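Local coordinates for protein putative P450-like enzyme (Streptomyces himastatinicus ATCC 53653, PDB 5Z9J) that binds heme as a cytochrome P450-family protein and probably acts as a monooxygenase in bacterial secondary metabolism, at residues 278-292 / 303-317. Residues are numbered along the deposited sequence; the frame is centred on the assembly and turned at random.
Sequences MRYMSPICGVGRATN and PKDQLLLVWTGAANR. With HEM (protoporphyrin IX containing Fe), chain E; TAM (tris(hydroxyethyl)aminomethane), chain F.
Arg317 and Tyr280 carry the aromatic part: the guanidinium lies nearly flat on the ring, planes 19° apart, with NH2 over the ring centre. The same NH2 donates to Tyr280 O at 2.6 Å, using a lone pair in the carbonyl plane, while NH1 forms a salt bridge with Asp326. Were Arg317 an alanine, Asp326 and Tyr280 O would probably each lose a partner, and the ring its cation-pi cover. Polar bonds join the end of helix 270-280 and the following loop to Asn316. Arg279 NH1 reaches Asn316 O at 3.0 Å, and Asn316 ND2 gives Ser282 OG a 2.8 Å bond in the amide plane. Elsewhere, neighbouring strands 287-291 and 307-310 of the mixed sheet pair antiparallel, with Val310 N 2.8 Å from Val287 O. At the far end Thr291 OG1, placed between backbone N and carbonyl carbon (chi1 59°), donates to Pro303 O at 2.7 Å and accepts from Gln306 N. Towards the heme, Arg289 NH1 and NH2 grip one propionate edge-on, NH2 lying 2.7 Å from HEM O2A. Glu276 and Arg279, salt-bridged through Arg279 NE, fit the ExxR motif of the P450 K helix, and Arg289 marks the heme-propionate site.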
ATOM      1  N   MET A 278     -10.232  -3.426  -4.615  1.00 21.10           N
ATOM      2  CA  MET A 278      -8.919  -2.967  -5.079  1.00 20.89           C
ATOM      3  C   MET A 278      -8.997  -2.382  -6.493  1.00 21.66           C
ATOM      4  O   MET A 278      -8.400  -1.373  -6.810  1.00 21.64           O
ATOM      5  CB  MET A 278      -7.904  -4.111  -4.988  1.00 20.68           C
ATOM      6  CG  MET A 278      -7.380  -4.280  -3.483  1.00 27.94           C
ATOM      7  SD  MET A 278      -6.015  -5.453  -3.446  1.00 31.71           S
ATOM      8  CE  MET A 278      -6.894  -6.943  -3.640  1.00 21.33           C
ATOM      9  N   ARG A 279      -9.792  -2.998  -7.334  1.00 22.46           N
ATOM     10  CA  ARG A 279      -9.856  -2.452  -8.690  1.00 27.25           C
ATOM     11  C   ARG A 279     -10.467  -1.055  -8.654  1.00 23.57           C
ATOM     12  O   ARG A 279      -9.855  -0.102  -9.125  1.00 23.70           O
ATOM     13  CB  ARG A 279     -10.663  -3.374  -9.589  1.00 24.38           C
ATOM     14  CG  ARG A 279     -10.632  -2.911 -11.036  1.00 25.48           C
ATOM     15  CD  ARG A 279     -11.691  -3.672 -11.784  1.00 26.64           C
ATOM     16  NE  ARG A 279     -13.064  -3.437 -11.341  1.00 26.91           N
ATOM     17  CZ  ARG A 279     -13.820  -2.408 -11.738  1.00 31.21           C
ATOM     18  NH1 ARG A 279     -13.314  -1.479 -12.559  1.00 31.07           N
ATOM     19  NH2 ARG A 279     -15.070  -2.296 -11.304  1.00 28.00           N
ATOM     20  N   TYR A 280     -11.594  -0.961  -7.937  1.00 28.07           N
ATOM     21  CA  TYR A 280     -12.508   0.184  -7.940  1.00 28.59           C
ATOM     22  C   TYR A 280     -12.048   1.383  -7.119  1.00 26.57           C
ATOM     23  O   TYR A 280     -12.316   2.545  -7.469  1.00 26.66           O
ATOM     24  CB  TYR A 280     -13.895  -0.300  -7.460  1.00 29.38           C
ATOM     25  CG  TYR A 280     -14.973   0.735  -7.422  1.00 31.04           C
ATOM     26  CD1 TYR A 280     -15.789   0.938  -8.526  1.00 32.39           C
ATOM     27  CD2 TYR A 280     -15.177   1.527  -6.283  1.00 30.79           C
ATOM     28  CE1 TYR A 280     -16.774   1.884  -8.511  1.00 34.58           C
ATOM     29  CE2 TYR A 280     -16.190   2.484  -6.260  1.00 32.60           C
ATOM     30  CZ  TYR A 280     -16.985   2.645  -7.393  1.00 33.45           C
ATOM     31  OH  TYR A 280     -17.987   3.570  -7.456  1.00 34.69           O
ATOM     32  N   MET A 281     -11.362   1.124  -6.005  1.00 25.69           N
ATOM     33  CA  MET A 281     -10.872   2.185  -5.164  1.00 23.88           C
ATOM     34  C   MET A 281      -9.500   1.728  -4.659  1.00 24.77           C
ATOM     35  O   MET A 281      -9.395   1.108  -3.598  1.00 20.50           O
ATOM     36  CB  MET A 281     -11.874   2.470  -4.018  1.00 24.51           C
ATOM     37  CG  MET A 281     -11.547   3.700  -3.084  1.00 21.65           C
ATOM     38  SD  MET A 281     -12.846   3.960  -1.827  1.00 30.30           S
ATOM     39  CE  MET A 281     -14.218   4.176  -2.953  1.00 23.09           C
ATOM     40  N   SER A 282      -8.469   2.015  -5.459  1.00 21.19           N
ATOM     41  CA  SER A 282      -7.210   1.338  -5.355  1.00 20.68           C
ATOM     42  C   SER A 282      -6.387   1.998  -4.244  1.00 20.05           C
ATOM     43  O   SER A 282      -5.996   3.155  -4.392  1.00 20.86           O
ATOM     44  CB  SER A 282      -6.523   1.363  -6.728  1.00 21.23           C
ATOM     45  OG  SER A 282      -7.424   0.857  -7.745  1.00 26.77           O
ATOM     46  N   PRO A 283      -6.158   1.288  -3.118  1.00 33.05           N
ATOM     47  CA  PRO A 283      -5.373   1.922  -2.039  1.00 29.55           C
ATOM     48  C   PRO A 283      -4.057   2.534  -2.492  1.00 25.62           C
ATOM     49  O   PRO A 283      -3.659   3.636  -2.062  1.00 22.38           O
ATOM     50  CB  PRO A 283      -5.135   0.760  -1.045  1.00 28.31           C
ATOM     51  CG  PRO A 283      -6.272  -0.119  -1.214  1.00 32.22           C
ATOM     52  CD  PRO A 283      -6.636  -0.050  -2.712  1.00 31.39           C
ATOM     53  N   ILE A 284      -3.352   1.814  -3.349  1.00 23.55           N
ATOM     54  CA  ILE A 284      -2.241   2.418  -4.088  1.00 22.83           C
ATOM     55  C   ILE A 284      -2.789   2.640  -5.516  1.00 24.79           C
ATOM     56  O   ILE A 284      -3.086   1.700  -6.266  1.00 24.52           O
ATOM     57  CB  ILE A 284      -0.990   1.546  -4.106  1.00 23.74           C
ATOM     58  CG1 ILE A 284      -0.450   1.335  -2.676  1.00 22.14           C
ATOM     59  CG2 ILE A 284       0.101   2.166  -4.926  1.00 22.49           C
ATOM     60  CD1 ILE A 284       0.063   2.605  -1.987  1.00 19.70           C
ATOM     61  N   CYS A 285      -2.987   3.901  -5.876  1.00 23.37           N
ATOM     62  CA  CYS A 285      -3.636   4.163  -7.169  1.00 26.10           C
ATOM     63  C   CYS A 285      -2.680   4.730  -8.230  1.00 26.92           C
ATOM     64  O   CYS A 285      -3.093   5.023  -9.343  1.00 22.71           O
ATOM     65  CB  CYS A 285      -4.833   5.078  -6.952  1.00 26.69           C
ATOM     66  SG  CYS A 285      -4.471   6.702  -6.339  1.00 28.07           S
ATOM     67  N   GLY A 286      -1.425   4.952  -7.843  1.00 21.61           N
ATOM     68  CA  GLY A 286      -0.377   5.270  -8.776  1.00 22.16           C
ATOM     69  C   GLY A 286       0.984   4.910  -8.239  1.00 24.92           C
ATOM     70  O   GLY A 286       1.199   4.952  -7.027  1.00 24.42           O
ATOM     71  N   VAL A 287       1.894   4.524  -9.126  1.00 23.99           N
ATOM     72  CA  VAL A 287       3.273   4.280  -8.733  1.00 25.25           C
ATOM     73  C   VAL A 287       4.224   4.988  -9.686  1.00 26.39           C
ATOM     74  O   VAL A 287       3.906   5.180 -10.894  1.00 23.70           O
ATOM     75  CB  VAL A 287       3.627   2.761  -8.690  1.00 29.73           C
ATOM     76  CG1 VAL A 287       2.710   2.015  -7.696  1.00 29.34           C
ATOM     77  CG2 VAL A 287       3.520   2.131 -10.033  1.00 29.66           C
ATOM     78  N   GLY A 288       5.386   5.368  -9.134  1.00 25.59           N
ATOM     79  CA  GLY A 288       6.388   6.117  -9.856  1.00 26.97           C
ATOM     80  C   GLY A 288       7.417   5.253 -10.545  1.00 27.52           C
ATOM     81  O   GLY A 288       7.783   4.161 -10.087  1.00 23.96           O
ATOM     82  N   ARG A 289       7.848   5.740 -11.704  1.00 28.29           N
ATOM     83  CA  ARG A 289       8.850   5.053 -12.491  1.00 26.97           C
ATOM     84  C   ARG A 289       9.727   6.107 -13.123  1.00 28.95           C
ATOM     85  O   ARG A 289       9.279   7.236 -13.338  1.00 31.00           O
ATOM     86  CB  ARG A 289       8.175   4.165 -13.538  1.00 29.40           C
ATOM     87  CG  ARG A 289       7.440   2.945 -12.982  1.00 27.77           C
ATOM     88  CD  ARG A 289       8.393   1.989 -12.306  1.00 25.69           C
ATOM     89  NE  ARG A 289       7.861   0.676 -11.934  1.00 26.14           N
ATOM     90  CZ  ARG A 289       7.245   0.400 -10.784  1.00 27.19           C
ATOM     91  NH1 ARG A 289       7.002   1.354  -9.913  1.00 23.56           N
ATOM     92  NH2 ARG A 289       6.846  -0.831 -10.523  1.00 24.50           N
ATOM     93  N   ALA A 290      10.973   5.763 -13.419  1.00 30.70           N
ATOM     94  CA  ALA A 290      11.899   6.684 -14.065  1.00 28.46           C
ATOM     95  C   ALA A 290      12.375   6.037 -15.323  1.00 29.59           C
ATOM     96  O   ALA A 290      12.740   4.861 -15.287  1.00 29.66           O
ATOM     97  CB  ALA A 290      13.094   7.017 -13.143  1.00 28.39           C
ATOM     98  N   THR A 291      12.340   6.769 -16.440  1.00 33.83           N
ATOM     99  CA  THR A 291      12.779   6.233 -17.738  1.00 34.55           C
ATOM    100  C   THR A 291      14.305   6.229 -17.858  1.00 34.10           C
ATOM    101  O   THR A 291      14.948   7.259 -17.658  1.00 33.53           O
ATOM    102  CB  THR A 291      12.150   7.001 -18.970  1.00 32.93           C
ATOM    103  OG1 THR A 291      12.484   8.393 -18.950  1.00 34.66           O
ATOM    104  CG2 THR A 291      10.644   6.885 -18.968  1.00 32.36           C
ATOM    105  N   ASN A 292      14.861   5.059 -18.188  1.00 33.32           N
ATOM    106  CA  ASN A 292      16.295   4.883 -18.389  1.00 36.16           C
ATOM    107  C   ASN A 292      16.745   5.259 -19.797  1.00 38.01           C
ATOM    108  O   ASN A 292      17.921   5.564 -20.020  1.00 38.27           O
ATOM    109  CB  ASN A 292      16.688   3.418 -18.102  1.00 36.54           C
ATOM    110  CG  ASN A 292      16.710   3.091 -16.595  1.00 35.78           C
ATOM    111  OD1 ASN A 292      16.678   3.988 -15.762  1.00 36.20           O
ATOM    112  ND2 ASN A 292      16.819   1.824 -16.261  1.00 34.21           N
ATOM    113  N   PRO A 303      11.155  11.129 -23.205  1.00 41.00           N
ATOM    114  CA  PRO A 303      12.616  11.141 -23.198  1.00 42.73           C
ATOM    115  C   PRO A 303      13.196  10.296 -22.064  1.00 42.51           C
ATOM    116  O   PRO A 303      12.484   9.851 -21.176  1.00 41.03           O
ATOM    117  CB  PRO A 303      12.969  12.632 -23.008  1.00 43.89           C
ATOM    118  CG  PRO A 303      11.728  13.389 -23.465  1.00 44.09           C
ATOM    119  CD  PRO A 303      10.576  12.481 -23.094  1.00 41.05           C
ATOM    120  N   LYS A 304      14.493  10.050 -22.185  1.00 45.40           N
ATOM    121  CA  LYS A 304      15.368   9.522 -21.158  1.00 45.99           C
ATOM    122  C   LYS A 304      15.203  10.308 -19.856  1.00 42.34           C
ATOM    123  O   LYS A 304      14.800  11.459 -19.877  1.00 41.36           O
ATOM    124  CB  LYS A 304      16.829   9.609 -21.651  1.00 51.26           C
ATOM    125  CG  LYS A 304      17.851   8.778 -20.870  1.00 54.34           C
ATOM    126  CD  LYS A 304      19.303   9.039 -21.336  1.00 56.38           C
ATOM    127  CE  LYS A 304      19.712  10.513 -21.250  1.00 57.19           C
ATOM    128  NZ  LYS A 304      21.153  10.754 -21.577  1.00 58.81           N
ATOM    129  N   ASP A 305      15.447   9.655 -18.729  1.00 40.62           N
ATOM    130  CA  ASP A 305      15.521  10.317 -17.423  1.00 39.52           C
ATOM    131  C   ASP A 305      14.306  11.153 -17.026  1.00 38.70           C
ATOM    132  O   ASP A 305      14.460  12.242 -16.479  1.00 38.68           O
ATOM    133  CB  ASP A 305      16.759  11.214 -17.378  1.00 40.72           C
ATOM    134  CG  ASP A 305      18.032  10.459 -17.677  1.00 44.15           C
ATOM    135  OD1 ASP A 305      18.081   9.254 -17.377  1.00 44.32           O
ATOM    136  OD2 ASP A 305      19.002  11.072 -18.186  1.00 47.76           O
ATOM    137  N   GLN A 306      13.104  10.644 -17.290  1.00 36.65           N
ATOM    138  CA  GLN A 306      11.882  11.342 -16.914  1.00 34.31           C
ATOM    139  C   GLN A 306      11.148  10.588 -15.825  1.00 32.99           C
ATOM    140  O   GLN A 306      11.266   9.361 -15.719  1.00 31.45           O
ATOM    141  CB  GLN A 306      10.953  11.526 -18.123  1.00 35.60           C
ATOM    142  CG  GLN A 306      11.455  12.455 -19.245  1.00 35.27           C
ATOM    143  CD  GLN A 306      11.720  13.863 -18.780  1.00 34.84           C
ATOM    144  OE1 GLN A 306      10.800  14.560 -18.343  1.00 34.08           O
ATOM    145  NE2 GLN A 306      12.970  14.321 -18.937  1.00 35.26           N
ATOM    146  N   LEU A 307      10.444  11.329 -14.975  1.00 32.55           N
ATOM    147  CA  LEU A 307       9.597  10.730 -13.964  1.00 32.44           C
ATOM    148  C   LEU A 307       8.232  10.409 -14.590  1.00 32.76           C
ATOM    149  O   LEU A 307       7.574  11.299 -15.127  1.00 32.38           O
ATOM    150  CB  LEU A 307       9.425  11.676 -12.778  1.00 32.61           C
ATOM    151  CG  LEU A 307       8.546  11.231 -11.612  1.00 33.72           C
ATOM    152  CD1 LEU A 307       9.107   9.956 -10.954  1.00 32.02           C
ATOM    153  CD2 LEU A 307       8.446  12.337 -10.557  1.00 34.33           C
ATOM    154  N   LEU A 308       7.833   9.146 -14.507  1.00 33.23           N
ATOM    155  CA  LEU A 308       6.556   8.685 -15.024  1.00 35.05           C
ATOM    156  C   LEU A 308       5.691   8.090 -13.920  1.00 34.29           C
ATOM    157  O   LEU A 308       6.104   7.145 -13.200  1.00 34.16           O
ATOM    158  CB  LEU A 308       6.776   7.685 -16.168  1.00 38.03           C
ATOM    159  CG  LEU A 308       5.544   7.094 -16.862  1.00 39.11           C
ATOM    160  CD1 LEU A 308       4.911   8.164 -17.667  1.00 41.19           C
ATOM    161  CD2 LEU A 308       5.964   5.960 -17.806  1.00 39.24           C
ATOM    162  N   LEU A 309       4.508   8.688 -13.776  1.00 33.25           N
ATOM    163  CA  LEU A 309       3.483   8.231 -12.861  1.00 30.96           C
ATOM    164  C   LEU A 309       2.539   7.304 -13.579  1.00 29.12           C
ATOM    165  O   LEU A 309       1.814   7.712 -14.483  1.00 28.43           O
ATOM    166  CB  LEU A 309       2.706   9.400 -12.281  1.00 34.85           C
ATOM    167  CG  LEU A 309       3.630  10.329 -11.485  1.00 39.55           C
ATOM    168  CD1 LEU A 309       2.850  11.408 -10.742  1.00 41.66           C
ATOM    169  CD2 LEU A 309       4.566   9.554 -10.564  1.00 40.27           C
ATOM    170  N   VAL A 310       2.576   6.045 -13.158  1.00 28.94           N
ATOM    171  CA  VAL A 310       1.732   4.996 -13.672  1.00 28.46           C
ATOM    172  C   VAL A 310       0.439   4.944 -12.829  1.00 30.17           C
ATOM    173  O   VAL A 310       0.483   4.525 -11.641  1.00 23.92           O
ATOM    174  CB  VAL A 310       2.449   3.649 -13.630  1.00 26.68           C
ATOM    175  CG1 VAL A 310       1.526   2.532 -14.057  1.00 27.46           C
ATOM    176  CG2 VAL A 310       3.738   3.688 -14.432  1.00 26.21           C
ATOM    177  N   TRP A 311      -0.686   5.425 -13.394  1.00 29.75           N
ATOM    178  CA  TRP A 311      -1.924   5.502 -12.590  1.00 29.07           C
ATOM    179  C   TRP A 311      -2.731   4.194 -12.663  1.00 29.84           C
ATOM    180  O   TRP A 311      -3.628   4.012 -13.493  1.00 25.78           O
ATOM    181  CB  TRP A 311      -2.749   6.724 -12.971  1.00 27.75           C
ATOM    182  CG  TRP A 311      -2.012   7.987 -12.652  1.00 29.35           C
ATOM    183  CD1 TRP A 311      -1.344   8.811 -13.533  1.00 31.29           C
ATOM    184  CD2 TRP A 311      -1.834   8.573 -11.341  1.00 29.10           C
ATOM    185  NE1 TRP A 311      -0.755   9.865 -12.839  1.00 32.85           N
ATOM    186  CE2 TRP A 311      -1.051   9.746 -11.506  1.00 30.94           C
ATOM    187  CE3 TRP A 311      -2.265   8.224 -10.059  1.00 27.96           C
ATOM    188  CZ2 TRP A 311      -0.690  10.565 -10.419  1.00 31.20           C
ATOM    189  CZ3 TRP A 311      -1.900   9.034  -8.984  1.00 27.88           C
ATOM    190  CH2 TRP A 311      -1.119  10.187  -9.177  1.00 28.53           C
ATOM    191  N   THR A 312      -2.335   3.260 -11.801  1.00 24.06           N
ATOM    192  CA  THR A 312      -2.966   1.991 -11.647  1.00 23.89           C
ATOM    193  C   THR A 312      -4.426   2.227 -11.277  1.00 30.32           C
ATOM    194  O   THR A 312      -5.309   1.481 -11.757  1.00 31.59           O
ATOM    195  CB  THR A 312      -2.245   1.162 -10.550  1.00 27.73           C
ATOM    196  OG1 THR A 312      -2.163   1.973  -9.383  1.00 22.18           O
ATOM    197  CG2 THR A 312      -0.850   0.781 -11.007  1.00 23.18           C
ATOM    198  N   GLY A 313      -4.736   3.271 -10.492  1.00 27.33           N
ATOM    199  CA  GLY A 313      -6.147   3.530 -10.194  1.00 23.66           C
ATOM    200  C   GLY A 313      -6.943   3.832 -11.480  1.00 24.94           C
ATOM    201  O   GLY A 313      -8.065   3.374 -11.680  1.00 25.41           O
ATOM    202  N   ALA A 314      -6.363   4.633 -12.349  1.00 25.63           N
ATOM    203  CA  ALA A 314      -7.044   4.972 -13.609  1.00 27.34           C
ATOM    204  C   ALA A 314      -7.069   3.768 -14.572  1.00 29.09           C
ATOM    205  O   ALA A 314      -8.084   3.511 -15.239  1.00 31.43           O
ATOM    206  CB  ALA A 314      -6.364   6.177 -14.240  1.00 28.80           C
ATOM    207  N   ALA A 315      -5.977   3.008 -14.631  1.00 27.26           N
ATOM    208  CA  ALA A 315      -5.883   1.822 -15.475  1.00 31.12           C
ATOM    209  C   ALA A 315      -6.986   0.856 -15.133  1.00 31.43           C
ATOM    210  O   ALA A 315      -7.615   0.293 -16.050  1.00 30.83           O
ATOM    211  CB  ALA A 315      -4.531   1.132 -15.289  1.00 29.19           C
ATOM    212  N   ASN A 316      -7.293   0.791 -13.827  1.00 29.85           N
ATOM    213  CA  ASN A 316      -8.314  -0.101 -13.315  1.00 30.10           C
ATOM    214  C   ASN A 316      -9.714   0.302 -13.727  1.00 31.13           C
ATOM    215  O   ASN A 316     -10.671  -0.479 -13.502  1.00 27.68           O
ATOM    216  CB  ASN A 316      -8.285  -0.140 -11.776  1.00 28.71           C
ATOM    217  CG  ASN A 316      -7.121  -0.944 -11.222  1.00 27.81           C
ATOM    218  OD1 ASN A 316      -6.527  -1.754 -11.915  1.00 29.05           O
ATOM    219  ND2 ASN A 316      -6.792  -0.715  -9.975  1.00 27.15           N
ATOM    220  N   ARG A 317      -9.865   1.513 -14.254  1.00 28.19           N
ATOM    221  CA  ARG A 317     -11.186   1.900 -14.785  1.00 36.04           C
ATOM    222  C   ARG A 317     -11.178   1.878 -16.322  1.00 37.19           C
ATOM    223  O   ARG A 317     -12.102   2.393 -16.966  1.00 38.37           O
ATOM    224  CB  ARG A 317     -11.595   3.291 -14.285  1.00 33.59           C
ATOM    225  CG  ARG A 317     -11.604   3.441 -12.749  1.00 34.39           C
ATOM    226  CD  ARG A 317     -12.489   2.398 -12.078  1.00 33.24           C
ATOM    227  NE  ARG A 317     -12.774   2.728 -10.689  1.00 30.90           N
ATOM    228  CZ  ARG A 317     -13.846   3.419 -10.305  1.00 31.92           C
ATOM    229  NH1 ARG A 317     -14.740   3.831 -11.206  1.00 28.58           N
ATOM    230  NH2 ARG A 317     -14.038   3.683  -9.021  1.00 26.50           N
TER
HETATM  231  CHA HEM E 401       4.437  -3.938  -3.481  1.00 22.04           C
HETATM  232  CHB HEM E 401      -0.147  -2.578  -3.102  1.00 23.75           C
HETATM  233  CHC HEM E 401      -0.323  -4.738   1.222  1.00 21.59           C
HETATM  234  CHD HEM E 401       4.431  -5.229   1.257  1.00 20.05           C
HETATM  235  C1A HEM E 401       3.225  -3.388  -3.829  1.00 21.94           C
HETATM  236  C2A HEM E 401       2.858  -2.719  -5.080  1.00 24.23           C
HETATM  237  C3A HEM E 401       1.576  -2.357  -4.982  1.00 22.40           C
HETATM  238  C4A HEM E 401       1.095  -2.771  -3.655  1.00 23.31           C
HETATM  239  CMA HEM E 401       0.763  -1.614  -6.050  1.00 21.77           C
HETATM  240  CAA HEM E 401       3.769  -2.482  -6.302  1.00 26.63           C
HETATM  241  CBA HEM E 401       4.713  -1.294  -6.074  1.00 27.48           C
HETATM  242  CGA HEM E 401       5.411  -0.859  -7.369  1.00 28.39           C
HETATM  243  O1A HEM E 401       6.095   0.195  -7.396  1.00 30.29           O
HETATM  244  O2A HEM E 401       5.338  -1.552  -8.399  1.00 26.05           O
HETATM  245  C1B HEM E 401      -0.606  -3.105  -1.927  1.00 24.78           C
HETATM  246  C2B HEM E 401      -1.987  -3.123  -1.524  1.00 24.88           C
HETATM  247  C3B HEM E 401      -2.036  -3.722  -0.329  1.00 23.64           C
HETATM  248  C4B HEM E 401      -0.678  -4.074   0.056  1.00 22.66           C
HETATM  249  CMB HEM E 401      -3.112  -2.538  -2.396  1.00 26.32           C
HETATM  250  CAB HEM E 401      -3.236  -4.016   0.578  1.00 23.84           C
HETATM  251  CBB HEM E 401      -4.499  -3.744   0.246  1.00 22.73           C
HETATM  252  C1C HEM E 401       0.948  -5.100   1.626  1.00 20.89           C
HETATM  253  C2C HEM E 401       1.316  -5.792   2.887  1.00 19.68           C
HETATM  254  C3C HEM E 401       2.635  -5.920   2.870  1.00 20.48           C
HETATM  255  C4C HEM E 401       3.115  -5.310   1.656  1.00 20.47           C
HETATM  256  CMC HEM E 401       0.293  -6.273   3.933  1.00 17.34           C
HETATM  257  CAC HEM E 401       3.638  -6.524   3.881  1.00 21.94           C
HETATM  258  CBC HEM E 401       3.291  -7.125   5.010  1.00 22.27           C
HETATM  259  C1D HEM E 401       4.859  -4.892   0.015  1.00 20.42           C
HETATM  260  C2D HEM E 401       6.238  -4.857  -0.375  1.00 21.62           C
HETATM  261  C3D HEM E 401       6.227  -4.480  -1.846  1.00 22.13           C
HETATM  262  C4D HEM E 401       4.851  -4.307  -2.213  1.00 21.84           C
HETATM  263  CMD HEM E 401       7.483  -5.139   0.502  1.00 20.75           C
HETATM  264  CAD HEM E 401       7.465  -4.252  -2.720  1.00 23.93           C
HETATM  265  CBD HEM E 401       7.851  -5.521  -3.449  1.00 24.83           C
HETATM  266  CGD HEM E 401       8.942  -5.178  -4.448  1.00 25.86           C
HETATM  267  O1D HEM E 401       9.182  -3.981  -4.734  1.00 26.13           O
HETATM  268  O2D HEM E 401       9.567  -6.124  -4.994  1.00 26.76           O
HETATM  269  NA  HEM E 401       2.123  -3.390  -3.021  1.00 23.92           N
HETATM  270  NB  HEM E 401       0.174  -3.679  -0.929  1.00 24.40           N
HETATM  271  NC  HEM E 401       2.082  -4.827   0.956  1.00 22.44           N
HETATM  272  ND  HEM E 401       4.052  -4.593  -1.100  1.00 24.53           N
HETATM  273 FE   HEM E 401       2.129  -4.264  -1.062  1.00 58.43          FE
HETATM  274  C   TAM F 402      -2.603  14.447 -12.054  1.00 34.58           C
HETATM  275  C1  TAM F 402      -3.142  14.971 -13.447  1.00 48.37           C
HETATM  276  C2  TAM F 402      -3.492  14.899 -10.883  1.00 36.79           C
HETATM  277  C3  TAM F 402      -2.502  12.895 -12.086  1.00 56.31           C
HETATM  278  C4  TAM F 402      -4.637  15.304 -13.404  1.00 49.57           C
HETATM  279  C5  TAM F 402      -2.890  14.364  -9.592  1.00 37.06           C
HETATM  280  C6  TAM F 402      -3.783  12.177 -12.570  1.00 47.28           C
HETATM  281  N   TAM F 402      -1.253  14.953 -11.821  1.00 35.01           N
HETATM  282  O4  TAM F 402      -4.829  16.675 -13.109  1.00 51.33           O
HETATM  283  O5  TAM F 402      -1.459  14.402  -9.744  1.00 38.90           O
HETATM  284  O6  TAM F 402      -4.792  12.326 -11.594  1.00 47.58           O
HETATM  285  O   HOH W   1     -10.068   2.751  -9.779  1.00 19.51           O
HETATM  286  O   HOH W   2      19.611   6.793 -18.330  1.00 39.80           O